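Local coordinates for Mannose/sialic acid-binding lectin (Polygonatum cyrtonema, PDB 3A0C), which probably binds carbohydrate, including mannose, as a bulb-type lectin of the beta-prism II fold, described as anti-HIV, at residues W42-R54 against V64-T76. Sequence-based numbering, arbitrary orientation.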
loop_
_atom_site.group_PDB
_atom_site.type_symbol
_atom_site.label_atom_id
_atom_site.label_comp_id
_atom_site.label_asym_id
_atom_site.label_seq_id
_atom_site.Cartn_x
_atom_site.Cartn_y
_atom_site.Cartn_z
ATOM N N TRP A 42 5.606 -14.200 11.390
ATOM C CA TRP A 42 6.813 -13.411 11.142
ATOM C C TRP A 42 7.059 -12.399 12.264
ATOM O O TRP A 42 6.111 -11.924 12.891
ATOM C CB TRP A 42 6.712 -12.662 9.803
ATOM C CG TRP A 42 7.994 -11.969 9.438
ATOM C CD1 TRP A 42 9.024 -12.476 8.690
ATOM C CD2 TRP A 42 8.415 -10.665 9.869
ATOM N NE1 TRP A 42 10.060 -11.567 8.632
ATOM C CE2 TRP A 42 9.713 -10.450 9.347
ATOM C CE3 TRP A 42 7.820 -9.660 10.645
ATOM C CZ2 TRP A 42 10.427 -9.268 9.579
ATOM C CZ3 TRP A 42 8.530 -8.483 10.876
ATOM C CH2 TRP A 42 9.824 -8.299 10.342
ATOM N N ALA A 43 8.328 -12.068 12.507
ATOM C CA ALA A 43 8.671 -11.106 13.552
ATOM C C ALA A 43 10.085 -10.572 13.398
ATOM O O ALA A 43 10.943 -11.231 12.802
ATOM C CB ALA A 43 8.504 -11.750 14.925
ATOM N N SER A 44 10.315 -9.367 13.916
ATOM C CA SER A 44 11.636 -8.747 13.870
ATOM C C SER A 44 12.501 -9.362 14.975
ATOM O O SER A 44 13.702 -9.129 15.030
ATOM C CB SER A 44 11.534 -7.238 14.074
ATOM O OG SER A 44 10.944 -6.953 15.324
ATOM N N ASN A 45 11.882 -10.143 15.856
ATOM C CA ASN A 45 12.609 -10.807 16.933
ATOM C C ASN A 45 13.313 -9.851 17.878
ATOM O O ASN A 45 14.348 -10.191 18.453
ATOM C CB ASN A 45 13.653 -11.773 16.362
ATOM C CG ASN A 45 13.030 -12.933 15.600
ATOM O OD1 ASN A 45 12.116 -13.586 16.093
ATOM N ND2 ASN A 45 13.534 -13.200 14.397
ATOM N N THR A 46 12.768 -8.655 18.038
ATOM C CA THR A 46 13.371 -7.682 18.936
ATOM C C THR A 46 12.576 -7.554 20.239
ATOM O O THR A 46 12.714 -6.573 20.971
ATOM C CB THR A 46 13.491 -6.299 18.254
ATOM O OG1 THR A 46 12.225 -5.912 17.704
ATOM C CG2 THR A 46 14.523 -6.348 17.138
ATOM N N GLY A 47 11.755 -8.559 20.527
ATOM C CA GLY A 47 10.955 -8.531 21.735
ATOM C C GLY A 47 11.786 -8.406 22.999
ATOM O O GLY A 47 12.681 -9.211 23.249
ATOM N N GLY A 48 11.489 -7.386 23.798
ATOM C CA GLY A 48 12.208 -7.176 25.041
ATOM C C GLY A 48 13.454 -6.322 24.915
ATOM O O GLY A 48 14.132 -6.080 25.915
ATOM N N LEU A 49 13.754 -5.857 23.702
ATOM C CA LEU A 49 14.938 -5.034 23.469
ATOM C C LEU A 49 14.740 -3.542 23.719
ATOM O O LEU A 49 15.707 -2.782 23.726
ATOM C CB LEU A 49 15.454 -5.239 22.042
ATOM C CG LEU A 49 15.959 -6.639 21.704
ATOM C CD1 LEU A 49 16.415 -6.683 20.255
ATOM C CD2 LEU A 49 17.101 -7.013 22.650
ATOM N N GLY A 50 13.496 -3.121 23.923
ATOM C CA GLY A 50 13.238 -1.712 24.178
ATOM C C GLY A 50 11.863 -1.408 24.751
ATOM O O GLY A 50 11.032 -2.302 24.898
ATOM N N SER A 51 11.629 -0.140 25.068
ATOM C CA SER A 51 10.362 0.303 25.613
ATOM C C SER A 51 9.830 1.450 24.760
ATOM O O SER A 51 10.589 2.255 24.233
ATOM C CB SER A 51 10.541 0.785 27.059
ATOM O OG SER A 51 10.980 -0.263 27.908
ATOM N N GLY A 52 8.515 1.518 24.626
ATOM C CA GLY A 52 7.928 2.580 23.843
ATOM C C GLY A 52 8.426 2.624 22.413
ATOM O O GLY A 52 8.656 3.697 21.874
ATOM N N CYS A 53 8.597 1.464 21.795
ATOM C CA CYS A 53 9.057 1.411 20.407
ATOM C C CYS A 53 8.015 1.882 19.381
ATOM O O CYS A 53 6.806 1.878 19.641
ATOM C CB CYS A 53 9.486 -0.011 20.028
ATOM S SG CYS A 53 11.133 -0.503 20.617
ATOM N N ARG A 54 8.522 2.295 18.222
ATOM C CA ARG A 54 7.707 2.741 17.100
ATOM C C ARG A 54 8.417 2.252 15.846
ATOM O O ARG A 54 9.632 2.119 15.832
ATOM C CB ARG A 54 7.589 4.264 17.062
ATOM C CG ARG A 54 8.894 4.996 16.838
ATOM C CD ARG A 54 8.686 6.504 16.854
ATOM N NE ARG A 54 9.906 7.230 17.207
ATOM C CZ ARG A 54 10.887 7.511 16.359
ATOM N NH1 ARG A 54 10.809 7.135 15.088
ATOM N NH2 ARG A 54 11.950 8.169 16.789
ATOM N N VAL A 64 12.831 1.422 10.159
ATOM C CA VAL A 64 13.549 1.318 11.426
ATOM C C VAL A 64 12.686 1.226 12.684
ATOM O O VAL A 64 11.614 1.829 12.753
ATOM C CB VAL A 64 14.475 2.551 11.580
ATOM C CG1 VAL A 64 15.396 2.389 12.784
ATOM C CG2 VAL A 64 15.247 2.775 10.285
ATOM N N ILE A 65 13.157 0.462 13.673
ATOM C CA ILE A 65 12.456 0.343 14.952
ATOM C C ILE A 65 13.299 1.138 15.959
ATOM O O ILE A 65 14.485 0.883 16.112
ATOM C CB ILE A 65 12.334 -1.135 15.448
ATOM C CG1 ILE A 65 11.284 -1.898 14.633
ATOM C CG2 ILE A 65 11.919 -1.167 16.927
ATOM C CD1 ILE A 65 11.140 -3.357 15.038
ATOM N N TYR A 66 12.684 2.114 16.619
ATOM C CA TYR A 66 13.374 2.948 17.598
ATOM C C TYR A 66 12.755 2.727 18.983
ATOM O O TYR A 66 11.541 2.578 19.102
ATOM C CB TYR A 66 13.209 4.429 17.231
ATOM C CG TYR A 66 13.897 4.908 15.965
ATOM C CD1 TYR A 66 15.262 5.184 15.948
ATOM C CD2 TYR A 66 13.170 5.124 14.797
ATOM C CE1 TYR A 66 15.890 5.667 14.794
ATOM C CE2 TYR A 66 13.787 5.607 13.633
ATOM C CZ TYR A 66 15.145 5.873 13.636
ATOM O OH TYR A 66 15.764 6.302 12.478
ATOM N N ASP A 67 13.563 2.704 20.037
ATOM C CA ASP A 67 12.983 2.532 21.364
ATOM C C ASP A 67 12.493 3.896 21.800
ATOM O O ASP A 67 12.419 4.814 20.996
ATOM C CB ASP A 67 14.008 2.003 22.372
ATOM C CG ASP A 67 15.159 2.965 22.602
ATOM O OD1 ASP A 67 15.013 4.162 22.290
ATOM O OD2 ASP A 67 16.214 2.525 23.106
ATOM N N GLN A 68 12.175 4.044 23.076
ATOM C CA GLN A 68 11.680 5.320 23.581
ATOM C C GLN A 68 12.789 6.360 23.675
ATOM O O GLN A 68 12.508 7.558 23.747
ATOM C CB GLN A 68 11.027 5.125 24.954
ATOM C CG GLN A 68 9.906 6.107 25.253
ATOM C CD GLN A 68 9.121 5.735 26.509
ATOM O OE1 GLN A 68 9.660 5.721 27.617
ATOM N NE2 GLN A 68 7.842 5.425 26.334
ATOM N N SER A 69 14.043 5.903 23.672
ATOM C CA SER A 69 15.201 6.801 23.742
ATOM C C SER A 69 15.833 7.016 22.369
ATOM O O SER A 69 16.981 7.442 22.268
ATOM C CB SER A 69 16.262 6.244 24.696
ATOM O OG SER A 69 15.732 6.084 26.000
ATOM N N ASN A 70 15.069 6.728 21.317
ATOM C CA ASN A 70 15.521 6.877 19.938
ATOM C C ASN A 70 16.704 6.013 19.531
ATOM O O ASN A 70 17.469 6.392 18.642
ATOM C CB ASN A 70 15.850 8.339 19.615
ATOM C CG ASN A 70 14.629 9.129 19.175
ATOM O OD1 ASN A 70 13.601 8.554 18.809
ATOM N ND2 ASN A 70 14.742 10.452 19.193
ATOM N N ARG A 71 16.851 4.853 20.166
ATOM C CA ARG A 71 17.938 3.934 19.828
ATOM C C ARG A 71 17.495 3.020 18.688
ATOM O O ARG A 71 16.362 2.529 18.689
ATOM C CB ARG A 71 18.324 3.080 21.040
ATOM C CG ARG A 71 18.605 3.891 22.294
ATOM C CD ARG A 71 19.589 3.196 23.221
ATOM N NE ARG A 71 20.867 2.921 22.553
ATOM C CZ ARG A 71 21.994 2.590 23.188
ATOM N NH1 ARG A 71 22.015 2.497 24.518
ATOM N NH2 ARG A 71 23.100 2.339 22.493
ATOM N N VAL A 72 18.383 2.801 17.719
ATOM C CA VAL A 72 18.084 1.938 16.568
ATOM C C VAL A 72 18.086 0.483 16.986
ATOM O O VAL A 72 19.126 -0.154 17.024
ATOM C CB VAL A 72 19.118 2.106 15.429
ATOM C CG1 VAL A 72 18.788 1.146 14.272
ATOM C CG2 VAL A 72 19.123 3.550 14.948
ATOM N N ILE A 73 16.907 -0.035 17.294
ATOM C CA ILE A 73 16.749 -1.420 17.733
ATOM C C ILE A 73 16.757 -2.430 16.575
ATOM O O ILE A 73 17.214 -3.563 16.737
ATOM C CB ILE A 73 15.419 -1.588 18.517
ATOM C CG1 ILE A 73 15.426 -0.699 19.766
ATOM C CG2 ILE A 73 15.184 -3.043 18.859
ATOM C CD1 ILE A 73 16.570 -0.911 20.686
ATOM N N TRP A 74 16.273 -2.002 15.408
ATOM C CA TRP A 74 16.162 -2.868 14.233
ATOM C C TRP A 74 15.966 -1.992 12.990
ATOM O O TRP A 74 15.407 -0.901 13.079
ATOM C CB TRP A 74 14.951 -3.794 14.426
ATOM C CG TRP A 74 14.638 -4.758 13.320
ATOM C CD1 TRP A 74 15.045 -6.052 13.230
ATOM C CD2 TRP A 74 13.801 -4.519 12.173
ATOM N NE1 TRP A 74 14.514 -6.641 12.105
ATOM C CE2 TRP A 74 13.747 -5.721 11.440
ATOM C CE3 TRP A 74 13.092 -3.404 11.700
ATOM C CZ2 TRP A 74 13.015 -5.842 10.254
ATOM C CZ3 TRP A 74 12.367 -3.525 10.528
ATOM C CH2 TRP A 74 12.333 -4.736 9.817
ATOM N N GLN A 75 16.424 -2.474 11.837
ATOM C CA GLN A 75 16.295 -1.729 10.590
ATOM C C GLN A 75 16.505 -2.645 9.397
ATOM O O GLN A 75 17.278 -3.595 9.462
ATOM C CB GLN A 75 17.331 -0.603 10.525
ATOM C CG GLN A 75 18.754 -1.109 10.430
ATOM C CD GLN A 75 19.768 0.006 10.396
ATOM O OE1 GLN A 75 19.708 0.875 9.528
ATOM N NE2 GLN A 75 20.712 -0.008 11.342
ATOM N N THR A 76 15.823 -2.355 8.298
ATOM C CA THR A 76 15.977 -3.184 7.115
ATOM C C THR A 76 17.203 -2.672 6.371
ATOM O O THR A 76 17.745 -3.347 5.486
ATOM C CB THR A 76 14.747 -3.081 6.196
ATOM O OG1 THR A 76 14.674 -1.762 5.643
ATOM C CG2 THR A 76 13.493 -3.340 6.978
#
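Trp74 swings its indole away from its own backbone N (chi1 179°), so that one face of the indole meets Ser44, whose CB lies over the five-membered ring, 3.7 Å from its centroid and 11° off the normal, a CH-pi contact. The benzo rim of Trp74 reaches Trp42: CZ2 comes to CH2 at 4.0 Å, near the plane of the Trp42 ring. Thr46 sets OG1 between its backbone N and carbonyl carbon, which leaves CG2 beside the backbone N and against Trp74 CB at 3.7 Å, while its CB meets Ile73 CG2. The Thr46 OG1 accepts from Ser44 OG and also bonds to Cys30 O; Ile65 CD1 packs against both hydroxyl oxygens, 3.6 Å from Ser44 OG. Leu49, ending a type II turn that starts at Thr46, sets its CB against Ile73 CG2. Farther along, Cys53 SG, joined to Cys30 by the disulfide, packs on Ile65 CG2 at 3.8 Å. Arg54 and Tyr66 form an antiparallel hydrogen-bonded pair, with Tyr66 N to Arg54 O at 3.2 Å. Tyr66 CB sits over one face of the Arg54 guanidinium and NH1 comes obliquely to Tyr66 CD2, the planes 34° apart; NH2 bonds weakly to Asn70 OD1 at 2.6 Å, and NH1 bonds to Thr56 OG1. Ile73 and Trp74 both face Ile65, a classic beta bulge that directs both side chains to the 42-54 segment. The contact thus joins two faces of the beta prism: the loop leaving strand 39-43, beside strand 32-36, crosses the bulged edge strand 72-75 and enters the next sheet as strand 54-57, alongside strand 63-66.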